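Local structure of TetR-family transcriptional regulator (2HYT) at residues 120-123 and 124-127; 156-159 and 160-164; 18-21 and 22-26; 26-30 and 31-35. The protein probably binds cis-regulatory DNA and controls transcription, as a homodimeric regulator of the TetR family. All coordinates share one frame; numbering follows the deposited sequence. Where two conformers were deposited one is given.

Contact 1 (120-123 and 124-127)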
loop_
_atom_site.group_PDB
_atom_site.type_symbol
_atom_site.label_atom_id
_atom_site.label_comp_id
_atom_site.label_asym_id
_atom_site.label_seq_id
_atom_site.Cartn_x
_atom_site.Cartn_y
_atom_site.Cartn_z
ATOM N N ALA A 120 3.000 5.493 3.008
ATOM C CA ALA A 120 3.435 5.232 4.359
ATOM C C ALA A 120 4.731 4.437 4.334
ATOM O O ALA A 120 4.895 3.540 3.500
ATOM C CB ALA A 120 2.366 4.444 5.116
ATOM N N SER A 121 5.642 4.747 5.255
ATOM C CA SER A 121 6.854 3.960 5.367
ATOM C C SER A 121 6.510 2.528 5.795
ATOM O O SER A 121 5.515 2.332 6.456
ATOM C CB SER A 121 7.807 4.562 6.398
ATOM O OG SER A 121 7.230 4.605 7.681
ATOM N N PRO A 122 7.343 1.536 5.422
ATOM C CA PRO A 122 7.174 0.196 5.983
ATOM C C PRO A 122 7.089 0.196 7.514
ATOM O O PRO A 122 6.290 -0.557 8.096
ATOM C CB PRO A 122 8.405 -0.551 5.464
ATOM C CG PRO A 122 8.669 0.115 4.119
ATOM C CD PRO A 122 8.407 1.562 4.398
ATOM N N ASP A 123 7.868 1.043 8.181
ATOM C CA ASP A 123 7.790 1.115 9.641
ATOM C C ASP A 123 6.405 1.559 10.106
ATOM O O ASP A 123 5.851 0.991 11.068
ATOM C CB ASP A 123 8.813 2.093 10.210
ATOM C CG ASP A 123 10.204 1.502 10.353
ATOM O OD1 ASP A 123 10.414 0.267 10.183
ATOM O OD2 ASP A 123 11.100 2.322 10.675
ATOM N N SER A 124 5.874 2.607 9.459
ATOM C CA SER A 124 4.549 3.143 9.787
ATOM C C SER A 124 3.471 2.086 9.557
ATOM O O SER A 124 2.533 1.939 10.345
ATOM C CB SER A 124 4.222 4.377 8.948
ATOM O OG SER A 124 2.908 4.821 9.226
ATOM N N GLN A 125 3.613 1.360 8.463
ATOM C CA GLN A 125 2.706 0.266 8.148
ATOM C C GLN A 125 2.735 -0.818 9.243
ATOM O O GLN A 125 1.687 -1.267 9.734
ATOM C CB GLN A 125 3.097 -0.346 6.822
ATOM C CG GLN A 125 2.896 0.612 5.638
ATOM C CD GLN A 125 3.389 0.003 4.352
ATOM O OE1 GLN A 125 3.068 -1.120 4.040
ATOM N NE2 GLN A 125 4.159 0.741 3.608
ATOM N N ARG A 126 3.935 -1.213 9.664
ATOM C CA ARG A 126 4.055 -2.256 10.682
ATOM C C ARG A 126 3.442 -1.759 11.975
ATOM O O ARG A 126 2.801 -2.531 12.698
ATOM C CB ARG A 126 5.521 -2.650 10.858
ATOM C CG ARG A 126 5.990 -3.535 9.692
ATOM C CD ARG A 126 7.382 -4.136 9.858
ATOM N NE ARG A 126 8.432 -3.130 9.706
ATOM C CZ ARG A 126 9.079 -2.871 8.569
ATOM N NH1 ARG A 126 8.804 -3.528 7.453
ATOM N NH2 ARG A 126 10.005 -1.931 8.549
ATOM N N HIS A 127 3.631 -0.484 12.280
ATOM C CA HIS A 127 3.013 0.098 13.455
ATOM C C HIS A 127 1.453 0.039 13.442
ATOM O O HIS A 127 0.815 -0.303 14.432
ATOM C CB HIS A 127 3.484 1.538 13.594
ATOM C CG HIS A 127 3.215 2.124 14.935
ATOM N ND1 HIS A 127 2.198 3.023 15.165
ATOM C CD2 HIS A 127 3.825 1.924 16.130
ATOM C CE1 HIS A 127 2.194 3.356 16.446
ATOM N NE2 HIS A 127 3.175 2.710 17.051
HETATM O O HOH W 1 8.922 -1.917 12.171
#

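Contact 2 (156-159 and 160-164)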
loop_
_atom_site.group_PDB
_atom_site.type_symbol
_atom_site.label_atom_id
_atom_site.label_comp_id
_atom_site.label_asym_id
_atom_site.label_seq_id
_atom_site.Cartn_x
_atom_site.Cartn_y
_atom_site.Cartn_z
ATOM N N LEU A 156 -4.002 -7.803 6.343
ATOM C CA LEU A 156 -5.031 -7.801 5.330
ATOM C C LEU A 156 -5.989 -6.617 5.522
ATOM O O LEU A 156 -6.246 -5.861 4.593
ATOM C CB LEU A 156 -5.812 -9.110 5.341
ATOM C CG LEU A 156 -5.024 -10.300 4.793
ATOM C CD1 LEU A 156 -5.645 -11.615 5.370
ATOM C CD2 LEU A 156 -4.991 -10.290 3.289
ATOM N N ILE A 157 -6.490 -6.478 6.749
ATOM C CA ILE A 157 -7.448 -5.400 7.042
ATOM C C ILE A 157 -6.839 -4.005 6.827
ATOM O O ILE A 157 -7.396 -3.175 6.123
ATOM C CB ILE A 157 -8.027 -5.547 8.479
ATOM C CG1 ILE A 157 -8.827 -6.849 8.621
ATOM C CG2 ILE A 157 -8.848 -4.315 8.857
ATOM C CD1 ILE A 157 -9.177 -7.154 10.103
ATOM N N TYR A 158 -5.694 -3.762 7.456
ATOM C CA TYR A 158 -4.972 -2.498 7.294
ATOM C C TYR A 158 -4.745 -2.216 5.793
ATOM O O TYR A 158 -4.999 -1.095 5.296
ATOM C CB TYR A 158 -3.652 -2.465 8.104
ATOM C CG TYR A 158 -2.780 -1.319 7.609
ATOM C CD1 TYR A 158 -3.106 -0.003 7.940
ATOM C CD2 TYR A 158 -1.726 -1.521 6.787
ATOM C CE1 TYR A 158 -2.379 1.058 7.446
ATOM C CE2 TYR A 158 -0.990 -0.472 6.278
ATOM C CZ TYR A 158 -1.295 0.819 6.659
ATOM O OH TYR A 158 -0.545 1.859 6.167
ATOM N N GLY A 159 -4.295 -3.229 5.009
ATOM C CA GLY A 159 -4.053 -3.038 3.583
ATOM C C GLY A 159 -5.305 -2.603 2.845
ATOM O O GLY A 159 -5.279 -1.710 1.997
ATOM N N SER A 160 -6.431 -3.221 3.179
ATOM C CA SER A 160 -7.682 -2.877 2.498
ATOM C C SER A 160 -8.032 -1.413 2.742
ATOM O O SER A 160 -8.426 -0.680 1.822
ATOM C CB SER A 160 -8.807 -3.800 2.955
ATOM O OG SER A 160 -9.304 -3.538 4.268
ATOM N N LEU A 161 -7.877 -1.005 3.992
ATOM C CA LEU A 161 -8.284 0.337 4.418
ATOM C C LEU A 161 -7.369 1.372 3.814
ATOM O O LEU A 161 -7.822 2.402 3.354
ATOM C CB LEU A 161 -8.256 0.442 5.932
ATOM C CG LEU A 161 -9.262 -0.419 6.685
ATOM C CD1 LEU A 161 -9.023 -0.298 8.227
ATOM C CD2 LEU A 161 -10.680 -0.022 6.344
ATOM N N ALA A 162 -6.057 1.108 3.831
ATOM C CA ALA A 162 -5.085 2.025 3.286
ATOM C C ALA A 162 -5.332 2.250 1.808
ATOM O O ALA A 162 -5.323 3.394 1.317
ATOM C CB ALA A 162 -3.676 1.458 3.517
ATOM N N GLU A 163 -5.630 1.182 1.073
ATOM C CA GLU A 163 -5.852 1.337 -0.359
ATOM C C GLU A 163 -7.177 2.046 -0.667
ATOM O O GLU A 163 -7.254 2.908 -1.566
ATOM C CB GLU A 163 -5.845 -0.038 -1.052
ATOM C CG GLU A 163 -5.620 0.025 -2.527
ATOM C CD GLU A 163 -4.217 0.558 -2.890
ATOM O OE1 GLU A 163 -3.300 0.597 -2.011
ATOM O OE2 GLU A 163 -4.070 0.981 -4.055
ATOM N N ALA A 164 -8.211 1.652 0.052
ATOM C CA ALA A 164 -9.521 2.279 -0.127
ATOM C C ALA A 164 -9.448 3.782 0.195
ATOM O O ALA A 164 -10.083 4.583 -0.472
ATOM C CB ALA A 164 -10.576 1.557 0.684
#

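Contact 3 (18-21 and 22-26)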
loop_
_atom_site.group_PDB
_atom_site.type_symbol
_atom_site.label_atom_id
_atom_site.label_comp_id
_atom_site.label_asym_id
_atom_site.label_seq_id
_atom_site.Cartn_x
_atom_site.Cartn_y
_atom_site.Cartn_z
ATOM N N LEU A 18 6.988 22.713 12.842
ATOM C CA LEU A 18 6.161 21.679 12.259
ATOM C C LEU A 18 4.687 22.087 12.283
ATOM O O LEU A 18 3.974 21.930 11.296
ATOM C CB LEU A 18 6.387 20.339 12.996
ATOM C CG LEU A 18 6.039 19.095 12.194
ATOM C CD1 LEU A 18 7.097 18.963 11.094
ATOM C CD2 LEU A 18 5.971 17.801 13.118
ATOM N N ALA A 19 4.233 22.662 13.395
ATOM C CA ALA A 19 2.860 23.079 13.535
ATOM C C ALA A 19 2.570 24.193 12.539
ATOM O O ALA A 19 1.519 24.217 11.874
ATOM C CB ALA A 19 2.572 23.554 15.005
ATOM N N THR A 20 3.530 25.125 12.422
ATOM C CA THR A 20 3.352 26.234 11.460
ATOM C C THR A 20 3.343 25.741 10.043
ATOM O O THR A 20 2.519 26.161 9.239
ATOM C CB THR A 20 4.453 27.274 11.641
ATOM O OG1 THR A 20 4.242 27.874 12.903
ATOM C CG2 THR A 20 4.431 28.351 10.502
ATOM N N ALA A 21 4.241 24.807 9.721
ATOM C CA ALA A 21 4.245 24.241 8.358
ATOM C C ALA A 21 2.890 23.611 8.061
ATOM O O ALA A 21 2.342 23.797 6.982
ATOM C CB ALA A 21 5.373 23.195 8.187
ATOM N N ARG A 22 2.333 22.870 9.022
ATOM C CA ARG A 22 1.006 22.288 8.831
ATOM C C ARG A 22 -0.049 23.336 8.553
ATOM O O ARG A 22 -0.914 23.153 7.676
ATOM C CB ARG A 22 0.610 21.455 10.060
ATOM C CG ARG A 22 1.298 20.136 10.077
ATOM C CD ARG A 22 0.957 19.342 11.339
ATOM N NE ARG A 22 -0.419 18.851 11.354
ATOM C CZ ARG A 22 -0.919 18.139 12.360
ATOM N NH1 ARG A 22 -0.179 17.891 13.434
ATOM N NH2 ARG A 22 -2.155 17.691 12.322
ATOM N N LYS A 23 -0.003 24.442 9.278
ATOM C CA LYS A 23 -1.009 25.497 9.094
ATOM C C LYS A 23 -0.880 26.118 7.708
ATOM O O LYS A 23 -1.878 26.286 7.004
ATOM C CB LYS A 23 -0.847 26.560 10.154
ATOM C CG LYS A 23 -1.898 27.647 10.129
ATOM C CD LYS A 23 -1.774 28.510 11.402
ATOM C CE LYS A 23 -2.999 29.367 11.624
ATOM N NZ LYS A 23 -4.144 28.558 12.154
ATOM N N VAL A 24 0.349 26.420 7.301
ATOM C CA VAL A 24 0.581 27.043 5.972
ATOM C C VAL A 24 0.243 26.090 4.831
ATOM O O VAL A 24 -0.445 26.489 3.876
ATOM C CB VAL A 24 2.003 27.640 5.866
ATOM C CG1 VAL A 24 2.288 28.170 4.462
ATOM C CG2 VAL A 24 2.142 28.746 6.915
ATOM N N PHE A 25 0.649 24.830 4.947
ATOM C CA PHE A 25 0.362 23.877 3.894
ATOM C C PHE A 25 -1.174 23.722 3.761
ATOM O O PHE A 25 -1.689 23.448 2.660
ATOM C CB PHE A 25 1.003 22.508 4.146
ATOM C CG PHE A 25 2.510 22.462 3.995
ATOM C CD1 PHE A 25 3.189 23.259 3.069
ATOM C CD2 PHE A 25 3.245 21.540 4.737
ATOM C CE1 PHE A 25 4.571 23.161 2.907
ATOM C CE2 PHE A 25 4.624 21.441 4.591
ATOM C CZ PHE A 25 5.287 22.262 3.683
ATOM N N SER A 26 -1.904 23.866 4.881
ATOM C CA SER A 26 -3.362 23.769 4.845
ATOM C C SER A 26 -3.967 24.918 4.091
ATOM O O SER A 26 -4.873 24.734 3.306
ATOM C CB SER A 26 -3.960 23.728 6.261
ATOM O OG SER A 26 -5.394 23.691 6.203
#

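Contact 4 (26-30 and 31-35)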
loop_
_atom_site.group_PDB
_atom_site.type_symbol
_atom_site.label_atom_id
_atom_site.label_comp_id
_atom_site.label_asym_id
_atom_site.label_seq_id
_atom_site.Cartn_x
_atom_site.Cartn_y
_atom_site.Cartn_z
ATOM N N SER A 26 -1.904 23.866 4.881
ATOM C CA SER A 26 -3.362 23.769 4.845
ATOM C C SER A 26 -3.967 24.918 4.091
ATOM O O SER A 26 -4.873 24.734 3.306
ATOM C CB SER A 26 -3.960 23.728 6.261
ATOM O OG SER A 26 -5.394 23.691 6.203
ATOM N N GLU A 27 -3.481 26.119 4.340
ATOM C CA GLU A 27 -4.021 27.296 3.693
ATOM C C GLU A 27 -3.638 27.360 2.222
ATOM O O GLU A 27 -4.455 27.744 1.375
ATOM C CB GLU A 27 -3.532 28.572 4.412
ATOM C CG GLU A 27 -4.243 28.825 5.731
ATOM N N ARG A 28 -2.400 26.992 1.909
ATOM C CA ARG A 28 -1.841 27.254 0.593
ATOM C C ARG A 28 -1.632 26.031 -0.307
ATOM O O ARG A 28 -1.532 26.169 -1.542
ATOM C CB ARG A 28 -0.495 27.971 0.759
ATOM C CG ARG A 28 -0.554 29.327 1.459
ATOM C CD ARG A 28 -1.343 30.318 0.580
ATOM N NE ARG A 28 -1.010 31.704 0.869
ATOM C CZ ARG A 28 -0.064 32.414 0.258
ATOM N NH1 ARG A 28 0.663 31.886 -0.720
ATOM N NH2 ARG A 28 0.156 33.671 0.628
ATOM N N GLY A 29 -1.528 24.843 0.286
ATOM C CA GLY A 29 -1.182 23.636 -0.451
ATOM C C GLY A 29 0.293 23.299 -0.362
ATOM O O GLY A 29 1.132 24.197 -0.408
ATOM N N TYR A 30 0.605 22.007 -0.251
ATOM C CA TYR A 30 2.003 21.573 -0.145
ATOM C C TYR A 30 2.783 21.897 -1.434
ATOM O O TYR A 30 3.829 22.527 -1.372
ATOM C CB TYR A 30 2.091 20.080 0.149
ATOM C CG TYR A 30 3.507 19.549 0.139
ATOM C CD1 TYR A 30 4.334 19.683 1.264
ATOM C CD2 TYR A 30 4.031 18.903 -0.968
ATOM C CE1 TYR A 30 5.621 19.204 1.255
ATOM C CE2 TYR A 30 5.329 18.432 -0.974
ATOM C CZ TYR A 30 6.114 18.568 0.157
ATOM O OH TYR A 30 7.416 18.102 0.104
ATOM N N ALA A 31 2.287 21.472 -2.604
ATOM C CA ALA A 31 3.056 21.697 -3.866
ATOM C C ALA A 31 3.282 23.169 -4.165
ATOM O O ALA A 31 4.304 23.568 -4.745
ATOM C CB ALA A 31 2.358 21.035 -5.033
ATOM N N ASP A 32 2.297 23.969 -3.739
ATOM C CA ASP A 32 2.254 25.395 -3.981
ATOM C C ASP A 32 3.198 26.178 -3.107
ATOM O O ASP A 32 3.447 27.348 -3.394
ATOM C CB ASP A 32 0.841 25.921 -3.682
ATOM C CG ASP A 32 -0.239 25.174 -4.422
ATOM O OD1 ASP A 32 -0.473 23.968 -4.076
ATOM O OD2 ASP A 32 -0.864 25.820 -5.304
ATOM N N THR A 33 3.709 25.561 -2.048
ATOM C CA THR A 33 4.469 26.269 -1.005
ATOM C C THR A 33 5.914 25.834 -0.943
ATOM O O THR A 33 6.195 24.732 -0.546
ATOM C CB THR A 33 3.813 26.110 0.356
ATOM O OG1 THR A 33 2.430 26.507 0.267
ATOM C CG2 THR A 33 4.535 26.982 1.372
ATOM N N SER A 34 6.825 26.691 -1.367
ATOM C CA SER A 34 8.231 26.402 -1.259
ATOM C C SER A 34 8.702 26.626 0.169
ATOM O O SER A 34 7.985 27.192 1.000
ATOM C CB SER A 34 9.032 27.323 -2.170
ATOM O OG SER A 34 8.952 28.695 -1.792
HETATM N N MSE A 35 9.921 26.196 0.457
HETATM C CA MSE A 35 10.495 26.471 1.762
HETATM C C MSE A 35 10.644 27.969 1.992
HETATM O O MSE A 35 10.384 28.482 3.103
HETATM C CB MSE A 35 11.861 25.801 1.913
HETATM C CG MSE A 35 11.788 24.342 1.805
HETATM SE SE MSE A 35 11.198 23.534 3.477
HETATM C CE MSE A 35 12.878 23.127 4.321
#

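Contact 1 (120-123 and 124-127)
Asp-123 OD1 receives Arg-126 NH2 at 2.8 Å in a salt bridge between residues three apart on the first turn of helix 122-141. The donor arrives on the anti side of the carboxylate oxygen, somewhat out of plane, and the carboxylate and guanidinium planes stand 77° apart, so the two ions meet through one oxygen and one nitrogen instead of as a flat two-pronged pair. A water accepts from Arg-126 NE at 2.8 Å in the guanidinium plane and gives a weak bond back to Asp-123 OD1. The bend of the arginine chain at chi3 (-72°) folds the guanidinium back over the helix start, where Pro-122 O lies against one face, 3.6 Å above its centre, and Pro-122 CB touches NH1. The other end of this ion is also engaged: Arg-126 NH1 forms a salt bridge with Glu-170 of the second subunit.

The chain enters the helix at Ser-121, just before these residues. Ser-121 OG accepts from Ser-124 N at 3.0 Å, a bond its chi1 of 61° makes possible by turning the hydroxyl toward this first-turn amide. Gln-125 reaches back with an extended chain, and its NE2 donates to Ala-120 O at 2.9 Å, from well above the carbonyl plane though nearly within its own amide plane. Its OE1 bonds Arg-114 of the second subunit, so both ends of the amide are used and its rotation is fixed. Ala-120 CB packs on Gln-125 CG at 3.9 Å. The whole is a serine N-cap followed by proline at the first helical position, set at the dimer interface of the C-terminal domain.

Contact 2 (156-159 and 160-164)
Ala-162 CB lies over one face of the Tyr-158 ring, 3.9 Å above its plane and displaced toward the rim on the hydroxyl side, with CZ its closest ring atom at 4.0 Å. Tyr-158 CG stands anti to the backbone N (chi1 165°), which tips the ring forward along helix 150-170 over the residue four places on. Beyond the ring, Gln-125, Cys-128 and Val-129 of helix 122-141 pack against the tyrosine.

The tight part of this turn is the neighbourhood of Ile-157 O. Ser-160 OG donates to it at 2.7 Å, in the carbonyl plane and on a lone pair, while Leu-161 N donates at 3.1 Å. One carbonyl thus serves two donors, and the buried serine hydroxyl gives its proton to its own helix. Alongside, Ile-157 and Leu-161 point the same way and touch only lightly, CG2 to CD1 at 4.1 Å; both face helix 85-98, where Phe-89 touches the isoleucine, Cys-93 and Tyr-96 the leucine.

The less buried side is that of Ala-162 and Glu-163. The side chain of Glu-163 meets the preceding turn through CB alone, 3.5 Å from Gly-159 O, the same oxygen that takes its amide, and its bent chain runs on to pack against Ser-155 of the second subunit. Chemically, the Ser-160 hydroxyl is paired within the helix and apolar groups face the domain's other helices, while the side toward the second subunit mixes apolar contacts, Leu-156 on its Ala-164, with the charged Glu-163.

Contact 3 (18-21 and 22-26)
The Phe-25 ring meets the preceding turn at two points: Ala-21 O approaches it obliquely, 3.3 Å from CG, and Ala-21 CB touches the ring atom CE2 at 4.1 Å. With CG anti to the carbonyl carbon (chi1 -71°) the ring leans back toward the start of helix 7-28, which brings CD2 and CE2 beside the alanine. Tyr-30 packs edge-to-face with this ring and Thr-33 adds a further contact. Ala-21 O also accepts the backbone bond from Phe-25 N at 2.8 Å, so the phenylalanine touches that one carbonyl with both its amide and its ring. The methyl of Ala-21 also touches Leu-38 of helix 35-42.

Arg-22 uses its aliphatic stem here: CG lies 3.4 Å from Leu-18 O, whose carbonyl also takes the Arg-22 backbone amide. The chain then bends at chi3 (71°), and the guanidinium leaves the turn for salt bridges with Glu-104 and Glu-70 and a hydrogen bond to Gln-66.

Val-24 turns its CG2 back on Thr-20, 3.5 Å from Thr-20 O and 4.3 Å from Thr-20 CG2, a light apolar touch beside Leu-38. The turn thus divides its chemistry: Ala-21 and Val-24 pack toward helix 35-42 and Phe-25 toward the following loop, whereas Arg-22 carries a positive charge to two acidic partners, one of them, Glu-104, on helix 103-117, and probably helps tie the two domains together electrostatically.

Contact 4 (26-30 and 31-35)
Thr-33 OG1 donates to Gly-29 O at 2.7 Å, and its own amide donates to Tyr-30 O at 3.1 Å; together these bonds close the turn that links helix 7-28 to the predicted helix-turn-helix motif of the TetR family. The second bond closes a type I beta turn from Tyr-30 to Thr-33, with its donor well above the carbonyl plane, 61° out. The hydroxyl bond is straighter at the acceptor. It depends on chi1 of -53°, which sets OG1 anti to the carbonyl carbon, beside the backbone N, within reach of Gly-29 O and 3.3 Å from Arg-28 CB.

Gly-29 makes the exit from the helix possible. Its positive phi of 97°, paired with an extended psi, is a backbone conformation that glycine adopts readily, and Asp-32 OD1 lies 3.7 Å from Gly-29 CA. Asp-32 otherwise folds over the same end of the helix, its CB 3.2 Å from Arg-28 O.

Tyr-30 O has a second donor in Lys-56, which also makes a cation-pi contact with the Tyr-30 ring. The ring leaves the turn for the interior, against Leu-60 of helix 56-81 and Ile-108, Asp-112 and Val-116 of helix 103-117, so the turn is pinned where the DNA-binding and C-terminal domains meet. Just beyond it, Ser-34 caps helix 35-42 through Asp-37 N. Within the turn the tyrosine touches its neighbour obliquely, Tyr-30 CD2 lying 3.5 Å from Ala-31 N.

Along the chain the order is contact 3, contact 4, contact 1, contact 2. Contacts 3 and 4 share Ser-26 and helix 7-28, their centres about 9 Å apart; Phe-25 of one packs on Tyr-30 and Thr-33 of the other, and both belong to the N-terminal, TetR-type DNA-binding part. Contacts 1 and 2, centres about 13 Å apart, sit on the successive helices 122-141 and 150-170 of the C-terminal domain, joined where Tyr-158 OH lies 3.7 Å from Gln-125 CG. The two pairs do not touch: contact 2 is about 28 Å, centre to centre, from contacts 3 and 4. Only contacts 1 and 2 reach the second subunit, consistent with a C-terminal subunit interface and a separate, probably DNA-binding, N-terminal part.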